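PDB 4TLV: ADP-ribosylating toxin CARDS from Mycoplasma pneumoniae, which transfers the ADP-ribosyl group of NAD(+) to multiple target proteins in vitro and causes vacuolization and cytopathic damage in mammalian cells. Local coordinates for residues 490-495 with 510-516; 475-481 with 524-528. Residues are numbered along the deposited sequence.

Both contacts belong to the D3 domain, a C-terminal beta-trefoil, and lie on the same side of the chain's centre with their own centres about 12 Å apart. Along the chain interaction 1 (490-495 with 510-516) is nested within the loop closed by interaction 2 (475-481 with 524-528). Strands 473-476, 481-485, 490-495 and 506-512 are successive neighbours in one antiparallel sheet. The two sites pack together: Lys481 NZ is 2.8 Å from Met516 O, Trp526 NE1 is 3.1 Å from Leu494 O, and the Phe524 ring packs against His514 and His495. Interaction 2 brings strand 526-529, an outermost strand of that sheet, against the turn 477-480 near the sheet's other end, next to the mART domain.

Interaction 1: residues 490-495 with 510-516; sequences NVFFLH and EWLKHDM
A beta hairpin of the D3 domain pairs strand 490-495 with strand 506-512; segments 490-495 and 510-512 run antiparallel at 140°, axes 4.1 Å apart at closest approach. Phe493 faces Leu512 in a hydrogen-bonded pair (Phe493 N to Leu512 O 2.8 Å, Leu512 N to Phe493 O 2.9 Å), Leu494 faces Trp511 in a non-hydrogen-bonded one (CA-CA 4.8 Å), and His495 faces Glu510 (His495 N to Glu510 O 2.8 Å, Glu510 N to His495 O 3.2 Å). The beta-trefoil is built from such antiparallel hairpins. Leu494 and Trp511 share a face: Leu494 CD1 makes a CH-pi contact 4.1 Å from the centroid of the six-membered ring of Trp511. Phe493, His495, Glu510 and Leu512 occupy the other face, where His495 ND1 donates to Glu510 OE2 at 2.9 Å. Further along, water 1 bridges Val491 O (2.6 Å) and His514 N (3.0 Å). His514, whose NE2 bonds Glu518, turns its edge to the face of Phe493 (m rotamer; centroids 5.9 Å, planes 68°), while Met516 SD makes a Met-aromatic contact at the Phe493 ring edge, 4.9 Å from its centroid. Extended Lys513 (mttt) brings NZ to 2.7 Å from Asn490 OD1.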
ATOM      1  N   ASN A 490      -8.345  22.740  -0.693  1.00 18.17           N
ATOM      2  CA  ASN A 490      -7.153  23.573  -0.763  1.00 18.59           C
ATOM      3  C   ASN A 490      -5.898  22.737  -0.540  1.00 15.21           C
ATOM      4  O   ASN A 490      -5.612  22.342   0.584  1.00 15.42           O
ATOM      5  CB  ASN A 490      -7.241  24.692   0.275  1.00 20.05           C
ATOM      6  CG  ASN A 490      -8.342  25.698  -0.045  1.00 23.11           C
ATOM      7  OD1 ASN A 490      -8.177  26.551  -0.915  1.00 23.01           O
ATOM      8  ND2 ASN A 490      -9.475  25.589   0.647  1.00 19.20           N
ATOM      9  N   VAL A 491      -5.168  22.474  -1.623  1.00 16.52           N
ATOM     10  CA  VAL A 491      -3.973  21.630  -1.582  1.00 14.65           C
ATOM     11  C   VAL A 491      -2.787  22.392  -2.176  1.00 16.14           C
ATOM     12  O   VAL A 491      -2.907  22.995  -3.246  1.00 16.45           O
ATOM     13  CB  VAL A 491      -4.215  20.313  -2.358  1.00 14.56           C
ATOM     14  CG1 VAL A 491      -2.936  19.460  -2.418  1.00 15.64           C
ATOM     15  CG2 VAL A 491      -5.356  19.512  -1.710  1.00 13.42           C
ATOM     16  N   PHE A 492      -1.646  22.369  -1.477  1.00 16.95           N
ATOM     17  CA  PHE A 492      -0.462  23.126  -1.891  1.00 15.86           C
ATOM     18  C   PHE A 492       0.745  22.222  -2.092  1.00 15.82           C
ATOM     19  O   PHE A 492       0.998  21.344  -1.264  1.00 14.95           O
ATOM     20  CB  PHE A 492      -0.120  24.184  -0.834  1.00 15.68           C
ATOM     21  CG  PHE A 492      -1.230  25.170  -0.597  1.00 18.00           C
ATOM     22  CD1 PHE A 492      -2.298  24.843   0.227  1.00 17.49           C
ATOM     23  CD2 PHE A 492      -1.214  26.410  -1.208  1.00 21.15           C
ATOM     24  CE1 PHE A 492      -3.317  25.749   0.451  1.00 21.06           C
ATOM     25  CE2 PHE A 492      -2.241  27.316  -0.999  1.00 20.61           C
ATOM     26  CZ  PHE A 492      -3.294  26.980  -0.176  1.00 20.45           C
ATOM     27  N   PHE A 493       1.502  22.480  -3.158  1.00 13.82           N
ATOM     28  CA  PHE A 493       2.621  21.630  -3.585  1.00 16.10           C
ATOM     29  C   PHE A 493       3.988  22.289  -3.386  1.00 18.34           C
ATOM     30  O   PHE A 493       4.159  23.495  -3.626  1.00 16.44           O
ATOM     31  CB  PHE A 493       2.447  21.270  -5.057  1.00 13.35           C
ATOM     32  CG  PHE A 493       1.224  20.430  -5.331  1.00 16.84           C
ATOM     33  CD1 PHE A 493      -0.034  21.014  -5.430  1.00 15.23           C
ATOM     34  CD2 PHE A 493       1.334  19.056  -5.456  1.00 14.28           C
ATOM     35  CE1 PHE A 493      -1.165  20.230  -5.674  1.00 15.71           C
ATOM     36  CE2 PHE A 493       0.215  18.264  -5.692  1.00 12.68           C
ATOM     37  CZ  PHE A 493      -1.038  18.853  -5.807  1.00 14.81           C
ATOM     38  N   LEU A 494       4.958  21.487  -2.970  1.00 14.45           N
ATOM     39  CA  LEU A 494       6.297  21.976  -2.650  1.00 13.02           C
ATOM     40  C   LEU A 494       7.021  22.289  -3.942  1.00 13.15           C
ATOM     41  O   LEU A 494       7.142  21.431  -4.822  1.00 13.91           O
ATOM     42  CB  LEU A 494       7.064  20.920  -1.834  1.00 15.27           C
ATOM     43  CG  LEU A 494       8.486  21.305  -1.388  1.00 15.34           C
ATOM     44  CD1 LEU A 494       8.431  22.536  -0.485  1.00 18.13           C
ATOM     45  CD2 LEU A 494       9.157  20.157  -0.681  1.00 13.67           C
ATOM     46  N   HIS A 495       7.480  23.533  -4.078  1.00 15.21           N
ATOM     47  CA  HIS A 495       8.061  23.998  -5.330  1.00 12.40           C
ATOM     48  C   HIS A 495       9.488  24.538  -5.161  1.00 16.92           C
ATOM     49  O   HIS A 495       9.742  25.401  -4.315  1.00 15.86           O
ATOM     50  CB  HIS A 495       7.167  25.085  -5.955  1.00 14.08           C
ATOM     51  CG  HIS A 495       7.657  25.590  -7.275  1.00 18.69           C
ATOM     52  ND1 HIS A 495       7.991  26.910  -7.487  1.00 19.73           N
ATOM     53  CD2 HIS A 495       7.874  24.955  -8.452  1.00 18.28           C
ATOM     54  CE1 HIS A 495       8.387  27.070  -8.738  1.00 22.55           C
ATOM     55  NE2 HIS A 495       8.327  25.899  -9.346  1.00 20.67           N
ATOM     56  N   GLU A 510       8.669  27.162  -1.872  1.00 17.38           N
ATOM     57  CA  GLU A 510       7.351  27.728  -1.621  1.00 19.26           C
ATOM     58  C   GLU A 510       6.295  26.659  -1.824  1.00 18.59           C
ATOM     59  O   GLU A 510       6.568  25.625  -2.435  1.00 16.73           O
ATOM     60  CB  GLU A 510       7.088  28.886  -2.580  1.00 17.10           C
ATOM     61  CG  GLU A 510       7.188  28.470  -4.047  1.00 22.56           C
ATOM     62  CD  GLU A 510       7.233  29.648  -5.016  1.00 26.85           C
ATOM     63  OE1 GLU A 510       6.817  30.760  -4.630  1.00 23.95           O
ATOM     64  OE2 GLU A 510       7.682  29.450  -6.169  1.00 27.88           O
ATOM     65  N   TRP A 511       5.092  26.921  -1.325  1.00 18.77           N
ATOM     66  CA  TRP A 511       3.978  25.982  -1.446  1.00 15.28           C
ATOM     67  C   TRP A 511       2.884  26.592  -2.301  1.00 19.41           C
ATOM     68  O   TRP A 511       2.315  27.616  -1.928  1.00 20.61           O
ATOM     69  CB  TRP A 511       3.415  25.687  -0.066  1.00 14.70           C
ATOM     70  CG  TRP A 511       4.341  24.961   0.862  1.00 17.76           C
ATOM     71  CD1 TRP A 511       5.215  25.508   1.767  1.00 17.38           C
ATOM     72  CD2 TRP A 511       4.447  23.543   1.008  1.00 17.30           C
ATOM     73  NE1 TRP A 511       5.873  24.511   2.449  1.00 18.16           N
ATOM     74  CE2 TRP A 511       5.417  23.298   2.003  1.00 20.62           C
ATOM     75  CE3 TRP A 511       3.824  22.460   0.383  1.00 15.81           C
ATOM     76  CZ2 TRP A 511       5.759  22.008   2.402  1.00 18.58           C
ATOM     77  CZ3 TRP A 511       4.178  21.172   0.777  1.00 17.47           C
ATOM     78  CH2 TRP A 511       5.130  20.963   1.774  1.00 18.17           C
ATOM     79  N   LEU A 512       2.583  25.970  -3.438  1.00 17.79           N
ATOM     80  CA  LEU A 512       1.687  26.567  -4.432  1.00 17.38           C
ATOM     81  C   LEU A 512       0.562  25.630  -4.827  1.00 18.99           C
ATOM     82  O   LEU A 512       0.783  24.435  -4.992  1.00 14.76           O
ATOM     83  CB  LEU A 512       2.464  26.883  -5.707  1.00 15.72           C
ATOM     84  CG  LEU A 512       3.704  27.768  -5.573  1.00 18.38           C
ATOM     85  CD1 LEU A 512       4.481  27.767  -6.871  1.00 19.30           C
ATOM     86  CD2 LEU A 512       3.311  29.188  -5.166  1.00 21.25           C
ATOM     87  N   LYS A 513      -0.633  26.171  -5.049  1.00 18.75           N
ATOM     88  CA  LYS A 513      -1.696  25.359  -5.649  1.00 18.00           C
ATOM     89  C   LYS A 513      -1.262  24.949  -7.039  1.00 17.42           C
ATOM     90  O   LYS A 513      -0.570  25.695  -7.728  1.00 18.45           O
ATOM     91  CB  LYS A 513      -3.024  26.118  -5.691  1.00 20.08           C
ATOM     92  CG  LYS A 513      -3.587  26.389  -4.317  1.00 17.92           C
ATOM     93  CD  LYS A 513      -5.008  26.915  -4.398  1.00 24.79           C
ATOM     94  CE  LYS A 513      -5.572  27.154  -3.005  1.00 26.77           C
ATOM     95  NZ  LYS A 513      -6.991  27.583  -3.058  1.00 26.83           N
ATOM     96  N   HIS A 514      -1.647  23.749  -7.461  1.00 16.58           N
ATOM     97  CA  HIS A 514      -1.095  23.195  -8.677  1.00 17.37           C
ATOM     98  C   HIS A 514      -1.937  21.987  -9.088  1.00 16.17           C
ATOM     99  O   HIS A 514      -2.619  21.415  -8.252  1.00 19.00           O
ATOM    100  CB  HIS A 514       0.356  22.789  -8.409  1.00 13.47           C
ATOM    101  CG  HIS A 514       1.127  22.416  -9.637  1.00 19.93           C
ATOM    102  ND1 HIS A 514       1.568  23.347 -10.552  1.00 19.11           N
ATOM    103  CD2 HIS A 514       1.563  21.213 -10.084  1.00 20.64           C
ATOM    104  CE1 HIS A 514       2.219  22.733 -11.524  1.00 21.36           C
ATOM    105  NE2 HIS A 514       2.237  21.438 -11.260  1.00 23.42           N
ATOM    106  N   ASP A 515      -1.903  21.630 -10.370  1.00 15.45           N
ATOM    107  CA  ASP A 515      -2.620  20.458 -10.886  1.00 13.70           C
ATOM    108  C   ASP A 515      -1.981  19.138 -10.369  1.00 16.24           C
ATOM    109  O   ASP A 515      -0.839  18.816 -10.683  1.00 14.88           O
ATOM    110  CB  ASP A 515      -2.619  20.501 -12.414  1.00 17.18           C
ATOM    111  CG  ASP A 515      -3.414  19.366 -13.048  1.00 17.38           C
ATOM    112  OD1 ASP A 515      -3.854  18.430 -12.334  1.00 18.34           O
ATOM    113  OD2 ASP A 515      -3.585  19.411 -14.285  1.00 17.90           O
ATOM    114  N   MET A 516      -2.731  18.395  -9.569  1.00 13.61           N
ATOM    115  CA  MET A 516      -2.272  17.095  -9.058  1.00 17.00           C
ATOM    116  C   MET A 516      -1.783  16.167 -10.177  1.00 15.43           C
ATOM    117  O   MET A 516      -0.859  15.393  -9.978  1.00 14.67           O
ATOM    118  CB  MET A 516      -3.381  16.423  -8.240  1.00 16.06           C
ATOM    119  CG  MET A 516      -2.985  15.063  -7.639  1.00 15.13           C
ATOM    120  SD  MET A 516      -1.797  15.201  -6.292  1.00 16.85           S
ATOM    121  CE  MET A 516      -2.864  15.796  -4.992  1.00 13.44           C
TER
HETATM  122  O   HOH W   1      -3.839  22.675  -5.689  1.00 17.65           O

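Interaction 2: residues 475-481 with 524-528; sequences YDLKTSK and FKWYF
Tyr475, in the t rotamer, presents one ring face to the edge of Phe528 (m): the T-shaped pair has centroids 5.1 Å apart and planes at 73°, with Tyr475 CD1 3.7 Å from Phe528 CE1. Tyr475 OH donates to Trp526 O at 2.6 Å and also bonds Arg126 of the mART domain; Ser480 OG bonds Arg126 too, besides Tyr549, so the turn lies at the D3-mART boundary. After Asp476 the chain turns: Leu477 and Lys478 have helical backbone angles, Thr479 is at phi/psi -123/-6°, and Ser480 takes a left-handed conformation (65/23°). The turn is held by Ser480 N to Asp476 O (2.8 Å) and Asp476 N to Lys481 O (2.9 Å), while Asp476 OD1 accepts from Lys478 N (3.1 Å), an Asx turn. Thr479 OG1 donates to Asp476 OD2 (2.6 Å) and receives Lys481 NZ (2.8 Å), an ammonium also bound by Glu518 O and Met516 O. Turned this way, Ser480 O accepts from Trp526 N at 2.9 Å (165°). That bond ties the 477-480 turn to the start of strand 526-529, while the aromatic pair joins strands 473-476 and 526-529, within the beta-trefoil fold of D3.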
ATOM      1  N   TYR A 475       3.221  12.446  -0.268  1.00 11.97           N
ATOM      2  CA  TYR A 475       4.036  12.307  -1.457  1.00 11.17           C
ATOM      3  C   TYR A 475       3.231  11.515  -2.474  1.00 12.28           C
ATOM      4  O   TYR A 475       2.750  10.426  -2.163  1.00 13.08           O
ATOM      5  CB  TYR A 475       5.308  11.565  -1.076  1.00 13.24           C
ATOM      6  CG  TYR A 475       6.349  11.392  -2.166  1.00 16.60           C
ATOM      7  CD1 TYR A 475       7.158  12.449  -2.565  1.00 14.71           C
ATOM      8  CD2 TYR A 475       6.580  10.153  -2.732  1.00 21.61           C
ATOM      9  CE1 TYR A 475       8.151  12.275  -3.535  1.00 15.38           C
ATOM     10  CE2 TYR A 475       7.569   9.968  -3.691  1.00 23.63           C
ATOM     11  CZ  TYR A 475       8.355  11.033  -4.090  1.00 18.89           C
ATOM     12  OH  TYR A 475       9.343  10.820  -5.038  1.00 15.76           O
ATOM     13  N   ASP A 476       3.047  12.074  -3.667  1.00 10.06           N
ATOM     14  CA  ASP A 476       2.291  11.386  -4.715  1.00 10.33           C
ATOM     15  C   ASP A 476       3.220  10.483  -5.501  1.00 14.38           C
ATOM     16  O   ASP A 476       4.060  10.964  -6.252  1.00 13.49           O
ATOM     17  CB  ASP A 476       1.636  12.372  -5.677  1.00 13.84           C
ATOM     18  CG  ASP A 476       1.000  11.670  -6.859  1.00 17.39           C
ATOM     19  OD1 ASP A 476       0.569  10.498  -6.702  1.00 14.94           O
ATOM     20  OD2 ASP A 476       0.970  12.264  -7.950  1.00 19.09           O
ATOM     21  N   LEU A 477       3.071   9.172  -5.334  1.00 12.98           N
ATOM     22  CA  LEU A 477       3.966   8.228  -6.009  1.00 13.70           C
ATOM     23  C   LEU A 477       3.843   8.255  -7.530  1.00 14.24           C
ATOM     24  O   LEU A 477       4.754   7.817  -8.226  1.00 16.55           O
ATOM     25  CB  LEU A 477       3.714   6.809  -5.497  1.00 12.35           C
ATOM     26  CG  LEU A 477       4.144   6.562  -4.050  1.00 15.33           C
ATOM     27  CD1 LEU A 477       3.539   5.239  -3.550  1.00 12.95           C
ATOM     28  CD2 LEU A 477       5.688   6.572  -3.901  1.00 12.95           C
ATOM     29  N   LYS A 478       2.708   8.717  -8.059  1.00 12.25           N
ATOM     30  CA  LYS A 478       2.571   8.766  -9.518  1.00 15.46           C
ATOM     31  C   LYS A 478       3.505   9.794 -10.149  1.00 16.23           C
ATOM     32  O   LYS A 478       4.048   9.567 -11.220  1.00 19.56           O
ATOM     33  CB  LYS A 478       1.132   9.086  -9.950  1.00 18.89           C
ATOM     34  CG  LYS A 478       0.138   7.955  -9.775  1.00 21.52           C
ATOM     35  CD  LYS A 478      -1.280   8.393 -10.212  1.00 26.51           C
ATOM     36  CE  LYS A 478      -1.481   8.243 -11.705  1.00 27.35           C
ATOM     37  NZ  LYS A 478      -2.897   8.541 -12.108  1.00 30.66           N
ATOM     38  N   THR A 479       3.669  10.929  -9.484  1.00 12.81           N
ATOM     39  CA  THR A 479       4.327  12.087 -10.086  1.00 15.84           C
ATOM     40  C   THR A 479       5.536  12.603  -9.303  1.00 16.48           C
ATOM     41  O   THR A 479       6.209  13.505  -9.774  1.00 13.87           O
ATOM     42  CB  THR A 479       3.356  13.272 -10.231  1.00 17.01           C
ATOM     43  OG1 THR A 479       2.913  13.687  -8.934  1.00 13.45           O
ATOM     44  CG2 THR A 479       2.135  12.898 -11.102  1.00 18.31           C
ATOM     45  N   SER A 480       5.788  12.037  -8.124  1.00 12.30           N
ATOM     46  CA  SER A 480       6.868  12.475  -7.226  1.00 15.64           C
ATOM     47  C   SER A 480       6.695  13.886  -6.660  1.00 15.38           C
ATOM     48  O   SER A 480       7.675  14.516  -6.264  1.00 13.35           O
ATOM     49  CB  SER A 480       8.249  12.363  -7.909  1.00 15.13           C
ATOM     50  OG  SER A 480       8.534  11.030  -8.313  1.00 15.46           O
ATOM     51  N   LYS A 481       5.464  14.390  -6.615  1.00 13.66           N
ATOM     52  CA  LYS A 481       5.221  15.697  -6.005  1.00 15.04           C
ATOM     53  C   LYS A 481       4.962  15.559  -4.498  1.00 12.82           C
ATOM     54  O   LYS A 481       4.564  14.488  -4.008  1.00 13.55           O
ATOM     55  CB  LYS A 481       4.065  16.431  -6.712  1.00 14.02           C
ATOM     56  CG  LYS A 481       4.310  16.696  -8.200  1.00 15.18           C
ATOM     57  CD  LYS A 481       3.350  17.747  -8.753  1.00 14.99           C
ATOM     58  CE  LYS A 481       1.924  17.221  -8.774  1.00 15.69           C
ATOM     59  NZ  LYS A 481       1.825  16.107  -9.756  1.00 17.60           N
ATOM     60  N   PHE A 524       8.691  20.608  -9.302  1.00 13.96           N
ATOM     61  CA  PHE A 524       7.707  20.143  -8.324  1.00 15.15           C
ATOM     62  C   PHE A 524       7.979  18.685  -7.937  1.00 16.68           C
ATOM     63  O   PHE A 524       7.216  18.105  -7.153  1.00 14.62           O
ATOM     64  CB  PHE A 524       6.282  20.222  -8.889  1.00 13.68           C
ATOM     65  CG  PHE A 524       5.700  21.621  -8.932  1.00 13.75           C
ATOM     66  CD1 PHE A 524       5.091  22.166  -7.816  1.00 13.78           C
ATOM     67  CD2 PHE A 524       5.720  22.357 -10.107  1.00 16.31           C
ATOM     68  CE1 PHE A 524       4.541  23.439  -7.854  1.00 19.46           C
ATOM     69  CE2 PHE A 524       5.172  23.634 -10.158  1.00 19.11           C
ATOM     70  CZ  PHE A 524       4.581  24.174  -9.034  1.00 16.13           C
ATOM     71  N   LYS A 525       9.032  18.096  -8.507  1.00 15.84           N
ATOM     72  CA  LYS A 525       9.381  16.690  -8.235  1.00 14.71           C
ATOM     73  C   LYS A 525      10.531  16.514  -7.242  1.00 17.07           C
ATOM     74  O   LYS A 525      11.583  17.145  -7.380  1.00 14.63           O
ATOM     75  CB  LYS A 525       9.692  15.960  -9.549  1.00 15.31           C
ATOM     76  CG  LYS A 525       8.532  16.005 -10.539  1.00 14.01           C
ATOM     77  CD  LYS A 525       8.733  15.027 -11.667  1.00 20.39           C
ATOM     78  CE  LYS A 525       7.471  14.964 -12.532  1.00 21.61           C
ATOM     79  NZ  LYS A 525       7.715  14.091 -13.700  1.00 34.89           N
ATOM     80  N   TRP A 526      10.332  15.624  -6.264  1.00 14.43           N
ATOM     81  CA  TRP A 526      11.297  15.408  -5.189  1.00 12.92           C
ATOM     82  C   TRP A 526      11.543  13.918  -4.961  1.00 14.64           C
ATOM     83  O   TRP A 526      10.699  13.083  -5.285  1.00 11.37           O
ATOM     84  CB  TRP A 526      10.792  16.041  -3.892  1.00 11.34           C
ATOM     85  CG  TRP A 526      10.487  17.480  -4.041  1.00 14.29           C
ATOM     86  CD1 TRP A 526       9.323  18.031  -4.500  1.00 15.08           C
ATOM     87  CD2 TRP A 526      11.367  18.569  -3.760  1.00 14.30           C
ATOM     88  NE1 TRP A 526       9.427  19.401  -4.523  1.00 14.79           N
ATOM     89  CE2 TRP A 526      10.670  19.760  -4.065  1.00 15.97           C
ATOM     90  CE3 TRP A 526      12.676  18.658  -3.273  1.00 15.01           C
ATOM     91  CZ2 TRP A 526      11.239  21.027  -3.896  1.00 16.87           C
ATOM     92  CZ3 TRP A 526      13.244  19.927  -3.101  1.00 16.71           C
ATOM     93  CH2 TRP A 526      12.525  21.087  -3.417  1.00 14.12           C
ATOM     94  N   TYR A 527      12.702  13.591  -4.400  1.00 14.16           N
ATOM     95  CA  TYR A 527      12.984  12.207  -4.017  1.00 16.65           C
ATOM     96  C   TYR A 527      13.755  12.160  -2.708  1.00 15.44           C
ATOM     97  O   TYR A 527      14.363  13.154  -2.292  1.00 14.23           O
ATOM     98  CB  TYR A 527      13.736  11.465  -5.127  1.00 16.50           C
ATOM     99  CG  TYR A 527      15.117  12.015  -5.396  1.00 17.13           C
ATOM    100  CD1 TYR A 527      15.298  13.135  -6.205  1.00 17.51           C
ATOM    101  CD2 TYR A 527      16.243  11.418  -4.837  1.00 15.11           C
ATOM    102  CE1 TYR A 527      16.581  13.642  -6.452  1.00 16.44           C
ATOM    103  CE2 TYR A 527      17.522  11.914  -5.076  1.00 16.36           C
ATOM    104  CZ  TYR A 527      17.680  13.025  -5.883  1.00 18.57           C
ATOM    105  OH  TYR A 527      18.950  13.514  -6.114  1.00 20.71           O
ATOM    106  N   PHE A 528      13.709  11.005  -2.048  1.00 14.78           N
ATOM    107  CA  PHE A 528      14.327  10.835  -0.737  1.00 14.76           C
ATOM    108  C   PHE A 528      15.654  10.094  -0.871  1.00 15.10           C
ATOM    109  O   PHE A 528      15.803   9.237  -1.754  1.00 15.15           O
ATOM    110  CB  PHE A 528      13.384  10.053   0.190  1.00 13.02           C
ATOM    111  CG  PHE A 528      12.052  10.734   0.403  1.00 13.55           C
ATOM    112  CD1 PHE A 528      11.041  10.617  -0.542  1.00 14.91           C
ATOM    113  CD2 PHE A 528      11.824  11.492   1.546  1.00 12.62           C
ATOM    114  CE1 PHE A 528       9.816  11.252  -0.361  1.00 16.21           C
ATOM    115  CE2 PHE A 528      10.602  12.136   1.743  1.00 17.44           C
ATOM    116  CZ  PHE A 528       9.598  12.019   0.789  1.00 14.83           C
TER